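Local atomic coordinates of putative DNA-binding protein (Bacteroides fragilis, PDB entry 3BS3), a protein that probably binds DNA through a helix-turn-helix domain of the XRE family. Residues R27-A30 and E31-K35; I40-C44 and S45-Q49. All blocks are in the same frame, centred on the assembly; numbering follows the deposited sequence. Where two conformers were deposited one is given.

Overall arrangement
Both contacts are local ones, made where a helix ends, and they follow each other along the chain: contact 1 closes helix 26-33 and contact 2 closes helix 37-44, the pair of helices forming the helix-turn-helix unit. Each ends in a Schellman motif, yet the chemistry differs. In contact 1 the exposed flank carries a CH-pi contact of Q32 on W28 and a loose charge pair, while L29 and A30 are buried. In contact 2, W43 and C44 are buried, and the loop beyond them is tied by backbone, amide and water bonds. The centres lie about 14 Å apart, but the inward side chains meet, A30 CB resting 3.6 Å from I40 CG1.

Contact 1 of 2, residues R27-A30 and E31-K35; sequences RWLA and EQMGK
The last turns of helix 26-33, the first helix of the helix-turn-helix unit, bring W28 against Q32 and end in a Schellman motif at G34. Q32 lays its CG over one face of the indole, 3.7 Å from the centroid of the six-membered ring, a CH-pi contact displaced toward the rim. With CG beside the carbonyl carbon (chi1 178°), the W28 indole leans forward toward Q32, one turn on; the Q32 chain folds back at chi2 to meet it, and its amide lies nearly parallel to the ring (14°). R24 makes a cation-pi contact with the same ring. In one of its two conformers, the aliphatic part of R27 runs alongside E31, with R27 CD 3.7 Å from E31 OE2; R27 NE is 4.4 Å from that oxygen, which lies well out of the guanidinium plane, leaving at most a loose electrostatic attraction, with no N-H pointing at it. At the helix end G34 takes positive phi, and K35 N donates to A30 O at 3.0 Å, a 162° bond. On the inner side, facing L61 of helix 52-62, L29 and M33 point the same way, and L29 CD1 touches the selenium (SE) of M33, a selenomethionine, at 3.9 Å in one of two conformers.

Contact 2 of 2, residues I40-C44 and S45-Q49; sequences ISRWC and SNKSQ
Helix 37-44 stops in a Schellman motif, its chain turning at N46 (phi 60°) so that R42 O collects two amide bonds, from K47 N at 2.9 Å and S48 N at 3.2 Å. The K47 donor lies in the carbonyl plane, whereas that of S48 stands 63° out of it. R42 bends back at chi3 (63°), and one face of its guanidinium lies against K47 CB; the side chains cross at about a right angle, R42 NH1 lying 5.4 Å from K47 NZ in one of two K47 conformers. In one conformer S48 OG comes in at the indole edge, 3.3 Å from W43 CD1, and against R42 CB. Q49 NE2 donates to N46 OD1, a straight 2.8 Å bond with each partner in the other's amide plane, and a water bridges C44 O to N46 ND2. N13 adds bonds to W43 O, N46 OD1 and Q49 OE1, pinning the loop to the N-terminal segment. As the second helix of the helix-turn-helix, usually the recognition helix in this family, 37-44 probably enters the DNA groove. W43 points inward between I15 of helix 15-21 and M54 and V58 of helix 52-62, while I40 meets L29 of helix 26-33.

Contact 1 of 2, residues R27-A30 and E31-K35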
ATOM      1  N   ARG A  27      10.091 -14.760   9.602  1.00 28.26           N
ATOM      2  CA  ARG A  27       9.370 -15.331  10.745  0.50 28.51           C
ATOM      3  C   ARG A  27       9.147 -14.286  11.832  1.00 28.17           C
ATOM      4  O   ARG A  27       8.049 -14.159  12.369  1.00 28.11           O
ATOM      5  CB  ARG A  27      10.130 -16.524  11.340  0.50 28.74           C
ATOM      6  CG  ARG A  27       9.441 -17.124  12.566  0.50 30.67           C
ATOM      7  CD  ARG A  27      10.414 -17.314  13.713  0.50 34.95           C
ATOM      8  NE  ARG A  27      11.034 -18.638  13.716  0.50 36.67           N
ATOM      9  CZ  ARG A  27      12.088 -18.977  14.457  0.50 37.12           C
ATOM     10  NH1 ARG A  27      12.573 -20.207  14.390  0.50 36.54           N
ATOM     11  NH2 ARG A  27      12.667 -18.089  15.256  0.50 37.26           N
ATOM     12  N   TRP A  28      10.203 -13.535  12.147  1.00 27.53           N
ATOM     13  CA  TRP A  28      10.111 -12.516  13.172  1.00 27.48           C
ATOM     14  C   TRP A  28       9.059 -11.477  12.789  1.00 27.72           C
ATOM     15  O   TRP A  28       8.198 -11.106  13.594  1.00 26.78           O
ATOM     16  CB  TRP A  28      11.483 -11.862  13.384  1.00 29.17           C
ATOM     17  CG  TRP A  28      11.423 -10.768  14.405  1.00 28.96           C
ATOM     18  CD1 TRP A  28      11.499 -10.915  15.769  1.00 33.43           C
ATOM     19  CD2 TRP A  28      11.207  -9.381  14.161  1.00 30.27           C
ATOM     20  NE1 TRP A  28      11.364  -9.696  16.380  1.00 33.29           N
ATOM     21  CE2 TRP A  28      11.194  -8.734  15.425  1.00 29.37           C
ATOM     22  CE3 TRP A  28      11.055  -8.610  12.999  1.00 31.91           C
ATOM     23  CZ2 TRP A  28      11.023  -7.357  15.562  1.00 32.49           C
ATOM     24  CZ3 TRP A  28      10.883  -7.218  13.136  1.00 34.21           C
ATOM     25  CH2 TRP A  28      10.863  -6.619  14.413  1.00 31.16           C
ATOM     26  N   LEU A  29       9.112 -11.034  11.539  1.00 26.36           N
ATOM     27  CA  LEU A  29       8.199  -9.975  11.108  1.00 27.18           C
ATOM     28  C   LEU A  29       6.750 -10.470  11.155  1.00 27.21           C
ATOM     29  O   LEU A  29       5.863  -9.774  11.635  1.00 27.49           O
ATOM     30  CB  LEU A  29       8.571  -9.475   9.712  1.00 27.02           C
ATOM     31  CG  LEU A  29       7.684  -8.335   9.190  1.00 28.55           C
ATOM     32  CD1 LEU A  29       7.734  -7.104  10.116  1.00 28.65           C
ATOM     33  CD2 LEU A  29       8.073  -7.964   7.737  1.00 28.20           C
ATOM     34  N   ALA A  30       6.528 -11.685  10.666  1.00 26.80           N
ATOM     35  CA  ALA A  30       5.199 -12.294  10.678  1.00 27.63           C
ATOM     36  C   ALA A  30       4.675 -12.371  12.099  1.00 28.21           C
ATOM     37  O   ALA A  30       3.527 -12.007  12.344  1.00 28.32           O
ATOM     38  CB  ALA A  30       5.236 -13.681  10.034  1.00 28.07           C
ATOM     39  N   GLU A  31       5.515 -12.830  13.035  1.00 28.02           N
ATOM     40  CA  GLU A  31       5.108 -12.934  14.439  1.00 30.66           C
ATOM     41  C   GLU A  31       4.737 -11.568  15.025  1.00 30.41           C
ATOM     42  O   GLU A  31       3.713 -11.433  15.696  1.00 31.10           O
ATOM     43  CB  GLU A  31       6.179 -13.659  15.278  1.00 30.42           C
ATOM     44  CG  GLU A  31       6.211 -15.164  14.973  1.00 32.98           C
ATOM     45  CD  GLU A  31       7.323 -15.964  15.667  1.00 34.23           C
ATOM     46  OE1 GLU A  31       8.257 -15.378  16.260  1.00 40.63           O
ATOM     47  OE2 GLU A  31       7.260 -17.206  15.573  1.00 39.15           O
ATOM     48  N   GLN A  32       5.556 -10.554  14.748  1.00 30.67           N
ATOM     49  CA  GLN A  32       5.266  -9.199  15.232  1.00 31.92           C
ATOM     50  C   GLN A  32       3.976  -8.616  14.663  1.00 32.72           C
ATOM     51  O   GLN A  32       3.295  -7.831  15.323  1.00 33.85           O
ATOM     52  CB  GLN A  32       6.431  -8.259  14.930  1.00 31.65           C
ATOM     53  CG  GLN A  32       7.668  -8.615  15.700  1.00 33.64           C
ATOM     54  CD  GLN A  32       7.461  -8.451  17.193  1.00 37.66           C
ATOM     55  OE1 GLN A  32       7.048  -7.383  17.663  1.00 42.53           O
ATOM     56  NE2 GLN A  32       7.729  -9.498  17.936  1.00 38.22           N
HETATM   57  N   MSE A  33       3.626  -9.018  13.448  1.00 32.43           N
HETATM   58  CA  MSE A  33       2.443  -8.444  12.833  0.50 34.15           C
HETATM   59  C   MSE A  33       1.186  -9.261  12.915  1.00 33.43           C
HETATM   60  O   MSE A  33       0.112  -8.802  12.492  1.00 34.70           O
HETATM   61  CB  MSE A  33       2.744  -8.151  11.411  0.50 33.45           C
HETATM   62  CG  MSE A  33       3.692  -7.047  11.339  0.50 34.91           C
HETATM   63 SE   MSE A  33       3.914  -6.920   9.515  0.40 37.69          SE
HETATM   64  CE  MSE A  33       2.301  -5.905   9.058  0.50 35.29           C
ATOM     65  N   GLY A  34       1.301 -10.450  13.499  1.00 33.56           N
ATOM     66  CA  GLY A  34       0.165 -11.371  13.623  1.00 33.83           C
ATOM     67  C   GLY A  34      -0.294 -11.868  12.265  1.00 33.98           C
ATOM     68  O   GLY A  34      -1.495 -12.085  12.046  1.00 34.66           O
ATOM     69  N   LYS A  35       0.658 -12.049  11.354  1.00 33.02           N
ATOM     70  CA  LYS A  35       0.371 -12.547  10.011  1.00 32.83           C
ATOM     71  C   LYS A  35       1.113 -13.854   9.763  1.00 32.16           C
ATOM     72  O   LYS A  35       2.055 -14.183  10.508  1.00 31.79           O
ATOM     73  CB  LYS A  35       0.744 -11.504   8.967  1.00 33.91           C
ATOM     74  CG  LYS A  35      -0.030 -10.204   9.144  1.00 36.49           C
ATOM     75  CD  LYS A  35      -0.154  -9.440   7.875  1.00 38.47           C
ATOM     76  CE  LYS A  35      -1.002  -8.214   8.102  1.00 40.27           C
ATOM     77  NZ  LYS A  35      -2.449  -8.523   8.162  1.00 38.71           N
TER

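Contact 2 of 2, residues I40-C44 and S45-Q49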
ATOM      1  N   ILE A  40       4.131 -12.747   4.628  1.00 27.19           N
ATOM      2  CA  ILE A  40       5.350 -11.924   4.628  1.00 27.71           C
ATOM      3  C   ILE A  40       6.273 -12.332   3.495  1.00 26.77           C
ATOM      4  O   ILE A  40       6.835 -11.485   2.805  1.00 27.13           O
ATOM      5  CB  ILE A  40       6.109 -12.075   5.977  1.00 28.41           C
ATOM      6  CG1 ILE A  40       5.232 -11.588   7.130  1.00 32.15           C
ATOM      7  CG2 ILE A  40       7.463 -11.367   5.950  1.00 28.46           C
ATOM      8  CD1 ILE A  40       4.667 -10.233   6.963  1.00 34.70           C
ATOM      9  N   SER A  41       6.414 -13.642   3.284  1.00 26.30           N
ATOM     10  CA  SER A  41       7.300 -14.128   2.230  0.50 26.45           C
ATOM     11  C   SER A  41       6.832 -13.625   0.864  1.00 26.27           C
ATOM     12  O   SER A  41       7.657 -13.268   0.020  1.00 26.97           O
ATOM     13  CB  SER A  41       7.420 -15.663   2.241  0.50 26.86           C
ATOM     14  OG  SER A  41       6.263 -16.291   1.714  0.50 27.66           O
ATOM     15  N   ARG A  42       5.516 -13.591   0.659  1.00 24.83           N
ATOM     16  CA  ARG A  42       4.948 -13.108  -0.603  1.00 24.47           C
ATOM     17  C   ARG A  42       5.154 -11.596  -0.773  1.00 24.81           C
ATOM     18  O   ARG A  42       5.382 -11.120  -1.887  1.00 25.90           O
ATOM     19  CB  ARG A  42       3.481 -13.481  -0.717  1.00 23.90           C
ATOM     20  CG  ARG A  42       3.293 -14.989  -1.023  1.00 24.84           C
ATOM     21  CD  ARG A  42       1.842 -15.371  -1.030  1.00 26.97           C
ATOM     22  NE  ARG A  42       1.097 -14.687  -2.088  1.00 31.11           N
ATOM     23  CZ  ARG A  42       1.067 -15.059  -3.369  1.00 33.14           C
ATOM     24  NH1 ARG A  42       1.741 -16.116  -3.798  1.00 34.22           N
ATOM     25  NH2 ARG A  42       0.348 -14.358  -4.236  1.00 35.41           N
ATOM     26  N   TRP A  43       5.079 -10.849   0.315  1.00 24.57           N
ATOM     27  CA  TRP A  43       5.473  -9.439   0.239  1.00 24.12           C
ATOM     28  C   TRP A  43       6.958  -9.347  -0.129  1.00 24.85           C
ATOM     29  O   TRP A  43       7.347  -8.537  -0.987  1.00 26.04           O
ATOM     30  CB  TRP A  43       5.272  -8.717   1.573  1.00 24.69           C
ATOM     31  CG  TRP A  43       3.857  -8.609   2.017  1.00 24.07           C
ATOM     32  CD1 TRP A  43       2.743  -8.932   1.297  1.00 26.01           C
ATOM     33  CD2 TRP A  43       3.402  -8.137   3.279  1.00 25.73           C
ATOM     34  NE1 TRP A  43       1.608  -8.698   2.041  1.00 27.41           N
ATOM     35  CE2 TRP A  43       1.989  -8.209   3.264  1.00 25.36           C
ATOM     36  CE3 TRP A  43       4.053  -7.654   4.426  1.00 27.74           C
ATOM     37  CZ2 TRP A  43       1.201  -7.826   4.362  1.00 26.51           C
ATOM     38  CZ3 TRP A  43       3.266  -7.262   5.527  1.00 27.32           C
ATOM     39  CH2 TRP A  43       1.855  -7.362   5.478  1.00 26.17           C
ATOM     40  N   CYS A  44       7.791 -10.183   0.504  1.00 25.45           N
ATOM     41  CA  CYS A  44       9.252 -10.073   0.294  1.00 26.34           C
ATOM     42  C   CYS A  44       9.614 -10.334  -1.164  1.00 25.74           C
ATOM     43  O   CYS A  44      10.497  -9.668  -1.738  1.00 25.57           O
ATOM     44  CB  CYS A  44      10.021 -11.026   1.201  1.00 27.60           C
ATOM     45  SG  CYS A  44      10.096 -10.322   2.808  1.00 33.50           S
ATOM     46  N   SER A  45       8.947 -11.322  -1.767  1.00 25.72           N
ATOM     47  CA  SER A  45       9.196 -11.666  -3.156  1.00 25.72           C
ATOM     48  C   SER A  45       8.428 -10.764  -4.129  1.00 25.90           C
ATOM     49  O   SER A  45       8.513 -10.933  -5.341  1.00 25.30           O
ATOM     50  CB  SER A  45       8.815 -13.123  -3.396  1.00 26.68           C
ATOM     51  OG  SER A  45       7.415 -13.278  -3.257  1.00 27.73           O
ATOM     52  N   ASN A  46       7.668  -9.815  -3.583  1.00 25.20           N
ATOM     53  CA  ASN A  46       6.817  -8.925  -4.394  1.00 25.36           C
ATOM     54  C   ASN A  46       5.758  -9.658  -5.231  1.00 25.10           C
ATOM     55  O   ASN A  46       5.347  -9.181  -6.314  1.00 26.27           O
ATOM     56  CB  ASN A  46       7.654  -7.963  -5.263  1.00 25.20           C
ATOM     57  CG  ASN A  46       8.114  -6.752  -4.478  1.00 27.10           C
ATOM     58  OD1 ASN A  46       7.322  -5.861  -4.174  1.00 26.09           O
ATOM     59  ND2 ASN A  46       9.397  -6.720  -4.138  1.00 26.69           N
ATOM     60  N   LYS A  47       5.348 -10.840  -4.747  1.00 24.48           N
ATOM     61  CA  LYS A  47       4.230 -11.592  -5.324  0.50 25.15           C
ATOM     62  C   LYS A  47       2.882 -11.034  -4.880  1.00 25.05           C
ATOM     63  O   LYS A  47       1.877 -11.192  -5.579  1.00 25.64           O
ATOM     64  CB  LYS A  47       4.311 -13.075  -4.948  0.50 24.97           C
ATOM     65  CG  LYS A  47       5.537 -13.789  -5.471  0.50 25.33           C
ATOM     66  CD  LYS A  47       5.404 -15.293  -5.311  0.50 25.45           C
ATOM     67  CE  LYS A  47       6.761 -15.974  -5.405  0.50 26.08           C
ATOM     68  NZ  LYS A  47       6.607 -17.443  -5.598  0.50 25.09           N
ATOM     69  N   SER A  48       2.874 -10.425  -3.697  1.00 25.12           N
ATOM     70  CA  SER A  48       1.698  -9.698  -3.221  0.70 24.96           C
ATOM     71  C   SER A  48       2.193  -8.488  -2.443  1.00 24.37           C
ATOM     72  O   SER A  48       3.393  -8.340  -2.205  1.00 23.57           O
ATOM     73  CB  SER A  48       0.811 -10.577  -2.346  0.70 24.79           C
ATOM     74  OG  SER A  48       1.443 -10.826  -1.110  0.70 26.58           O
ATOM     75  N   GLN A  49       1.270  -7.600  -2.073  1.00 23.72           N
ATOM     76  CA  GLN A  49       1.679  -6.317  -1.494  1.00 23.62           C
ATOM     77  C   GLN A  49       0.888  -5.959  -0.247  1.00 23.73           C
ATOM     78  O   GLN A  49      -0.320  -6.220  -0.190  1.00 23.72           O
ATOM     79  CB  GLN A  49       1.485  -5.197  -2.546  1.00 23.22           C
ATOM     80  CG  GLN A  49       2.263  -5.354  -3.849  1.00 23.64           C
ATOM     81  CD  GLN A  49       3.773  -5.303  -3.647  1.00 22.81           C
ATOM     82  OE1 GLN A  49       4.254  -4.821  -2.628  1.00 23.91           O
ATOM     83  NE2 GLN A  49       4.518  -5.808  -4.625  1.00 25.12           N
TER
HETATM   84  O   HOH W   1      11.531  -8.974  -4.126  1.00 40.54           O